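PDB 4ZK3: serpin B3 from Homo sapiens, which probably inhibits proteases by the serpin mechanism, inserting its reactive-centre loop into a central sheet, and is linked to psoriasis through its Pso p27 form. Local coordinates for residues K183-W186 / E187-N191. Sequence-based numbering, arbitrary orientation.
Sequences KGQW and EKKFN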
ATOM      1  N   LYS A 183      -6.819  -9.329  -6.888  1.00 19.72           N
ATOM      2  CA  LYS A 183      -7.515  -9.187  -8.157  1.00 22.16           C
ATOM      3  C   LYS A 183      -8.971  -9.511  -7.941  1.00 21.96           C
ATOM      4  O   LYS A 183      -9.273 -10.510  -7.367  1.00 20.94           O
ATOM      5  CB  LYS A 183      -6.942 -10.101  -9.236  1.00 25.26           C
ATOM      6  CG  LYS A 183      -7.528  -9.827 -10.641  1.00 28.96           C
ATOM      7  CD  LYS A 183      -7.013 -10.852 -11.674  1.00 33.31           C
ATOM      8  CE  LYS A 183      -7.783 -10.750 -12.986  1.00 37.86           C
ATOM      9  NZ  LYS A 183      -6.821 -10.953 -14.118  1.00 41.83           N
ATOM     10  N   GLY A 184      -9.880  -8.624  -8.284  1.00 21.27           N
ATOM     11  CA  GLY A 184     -11.292  -8.893  -8.007  1.00 20.20           C
ATOM     12  C   GLY A 184     -12.193  -8.355  -9.087  1.00 21.25           C
ATOM     13  O   GLY A 184     -11.859  -7.351  -9.739  1.00 21.28           O
ATOM     14  N   GLN A 185     -13.315  -9.016  -9.270  1.00 23.42           N
ATOM     15  CA  GLN A 185     -14.399  -8.545 -10.132  1.00 26.16           C
ATOM     16  C   GLN A 185     -15.251  -7.462  -9.444  1.00 24.51           C
ATOM     17  O   GLN A 185     -15.568  -7.610  -8.276  1.00 25.57           O
ATOM     18  CB  GLN A 185     -15.328  -9.716 -10.463  1.00 28.67           C
ATOM     19  CG  GLN A 185     -14.697 -10.888 -11.243  1.00 34.30           C
ATOM     20  CD  GLN A 185     -15.622 -12.111 -11.317  1.00 34.76           C
ATOM     21  OE1 GLN A 185     -16.846 -11.995 -11.357  1.00 37.02           O
ATOM     22  NE2 GLN A 185     -15.039 -13.274 -11.293  1.00 36.47           N
ATOM     23  N   TRP A 186     -15.659  -6.423 -10.200  1.00 23.42           N
ATOM     24  CA  TRP A 186     -16.651  -5.464  -9.745  1.00 23.06           C
ATOM     25  C   TRP A 186     -17.870  -6.240  -9.467  1.00 25.16           C
ATOM     26  O   TRP A 186     -18.135  -7.210 -10.157  1.00 24.65           O
ATOM     27  CB  TRP A 186     -16.984  -4.436 -10.830  1.00 22.96           C
ATOM     28  CG  TRP A 186     -15.905  -3.535 -11.189  1.00 22.20           C
ATOM     29  CD1 TRP A 186     -15.385  -3.376 -12.444  1.00 22.16           C
ATOM     30  CD2 TRP A 186     -15.113  -2.680 -10.327  1.00 23.73           C
ATOM     31  NE1 TRP A 186     -14.352  -2.475 -12.433  1.00 21.55           N
ATOM     32  CE2 TRP A 186     -14.168  -2.014 -11.157  1.00 22.46           C
ATOM     33  CE3 TRP A 186     -15.097  -2.423  -8.942  1.00 23.34           C
ATOM     34  CZ2 TRP A 186     -13.222  -1.107 -10.645  1.00 20.84           C
ATOM     35  CZ3 TRP A 186     -14.190  -1.541  -8.447  1.00 22.20           C
ATOM     36  CH2 TRP A 186     -13.252  -0.882  -9.284  1.00 21.21           C
ATOM     37  N   GLU A 187     -18.619  -5.832  -8.465  1.00 27.42           N
ATOM     38  CA  GLU A 187     -19.913  -6.398  -8.252  1.00 27.95           C
ATOM     39  C   GLU A 187     -20.862  -6.158  -9.466  1.00 31.41           C
ATOM     40  O   GLU A 187     -21.578  -7.096  -9.875  1.00 31.36           O
ATOM     41  CB  GLU A 187     -20.524  -5.836  -6.978  1.00 30.16           C
ATOM     42  CG  GLU A 187     -22.022  -6.174  -6.808  1.00 34.01           C
ATOM     43  CD  GLU A 187     -22.546  -5.680  -5.486  1.00 34.19           C
ATOM     44  OE1 GLU A 187     -22.637  -4.474  -5.286  1.00 33.72           O
ATOM     45  OE2 GLU A 187     -22.785  -6.514  -4.615  1.00 45.92           O
ATOM     46  N   LYS A 188     -20.876  -4.912  -9.958  1.00 32.31           N
ATOM     47  CA  LYS A 188     -21.522  -4.507 -11.202  1.00 31.20           C
ATOM     48  C   LYS A 188     -20.497  -4.128 -12.253  1.00 27.77           C
ATOM     49  O   LYS A 188     -19.909  -3.007 -12.242  1.00 30.80           O
ATOM     50  CB  LYS A 188     -22.416  -3.334 -10.946  1.00 37.66           C
ATOM     51  CG  LYS A 188     -23.613  -3.699 -10.070  1.00 52.07           C
ATOM     52  CD  LYS A 188     -24.367  -2.489  -9.511  1.00 58.77           C
ATOM     53  CE  LYS A 188     -25.194  -2.820  -8.256  1.00 62.09           C
ATOM     54  NZ  LYS A 188     -25.637  -1.592  -7.505  1.00 63.78           N
ATOM     55  N   LYS A 189     -20.238  -5.056 -13.153  1.00 27.56           N
ATOM     56  CA  LYS A 189     -19.258  -4.843 -14.197  1.00 32.74           C
ATOM     57  C   LYS A 189     -19.641  -3.718 -15.152  1.00 33.65           C
ATOM     58  O   LYS A 189     -20.769  -3.318 -15.219  1.00 29.72           O
ATOM     59  CB  LYS A 189     -19.017  -6.115 -14.942  1.00 34.66           C
ATOM     60  CG  LYS A 189     -18.332  -7.141 -14.081  1.00 36.87           C
ATOM     61  CD  LYS A 189     -17.891  -8.349 -14.873  1.00 40.40           C
ATOM     62  CE  LYS A 189     -17.228  -9.352 -13.948  1.00 42.91           C
ATOM     63  NZ  LYS A 189     -16.383 -10.244 -14.775  1.00 46.92           N
ATOM     64  N   PHE A 190     -18.649  -3.118 -15.792  1.00 33.63           N
ATOM     65  CA  PHE A 190     -18.912  -2.153 -16.820  1.00 30.99           C
ATOM     66  C   PHE A 190     -19.130  -2.924 -18.116  1.00 31.67           C
ATOM     67  O   PHE A 190     -18.536  -3.959 -18.272  1.00 30.16           O
ATOM     68  CB  PHE A 190     -17.721  -1.240 -16.973  1.00 30.40           C
ATOM     69  CG  PHE A 190     -17.542  -0.284 -15.823  1.00 29.75           C
ATOM     70  CD1 PHE A 190     -16.815  -0.669 -14.678  1.00 28.47           C
ATOM     71  CD2 PHE A 190     -18.097   0.997 -15.874  1.00 29.22           C
ATOM     72  CE1 PHE A 190     -16.646   0.211 -13.624  1.00 30.07           C
ATOM     73  CE2 PHE A 190     -17.929   1.888 -14.803  1.00 29.22           C
ATOM     74  CZ  PHE A 190     -17.190   1.502 -13.687  1.00 29.26           C
ATOM     75  N   ASN A 191     -19.951  -2.419 -19.052  1.00 35.68           N
ATOM     76  CA  ASN A 191     -20.001  -2.996 -20.417  1.00 33.12           C
ATOM     77  C   ASN A 191     -18.957  -2.413 -21.353  1.00 30.83           C
ATOM     78  O   ASN A 191     -18.905  -1.189 -21.549  1.00 29.86           O
ATOM     79  CB  ASN A 191     -21.370  -2.805 -21.022  1.00 40.24           C
ATOM     80  CG  ASN A 191     -21.565  -3.657 -22.296  1.00 45.02           C
ATOM     81  OD1 ASN A 191     -20.646  -3.799 -23.123  1.00 42.96           O
ATOM     82  ND2 ASN A 191     -22.761  -4.239 -22.440  1.00 47.89           N
TER
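Trp186 and Phe190 show how an aromatic pair four residues apart can join the residue just past a strand end to the loop that follows. Phe190 presents its CD1–CE1 edge to one face of the indole in an offset edge-to-face stack: the phenyl and five-membered ring centroids lie 5.3 Å apart, with planes at 77°. Contact falls near the rim of the indole, where Phe190 CE1 comes within 3.7 Å of Trp186 NE1. That nitrogen donates a hydrogen bond to Thr337 O, which should help fix the rotation of the ring, while Tyr236 lies nearly parallel to it. On the backbone side of the rings, Lys188 O lies 3.5 Å from Trp186 CB. Glu187 spends its carboxylate on a salt bridge with Lys239. Lys189 runs back toward Gln185. With CG beside its backbone N (chi1 -68°), that carbon sits 3.9 Å from Trp186 O. The extended chain beyond then carries CE to 3.7 Å from Gln185 OE1, a van der Waals approach. Phe190 also packs on Met213, Leu282 and Leu284. The pair thus lies at the end of serpin sheet A known as the breach, where the inserted reactive-loop strand 340-351 pairs with strand 174-185, Gly184 bonding to Ala341.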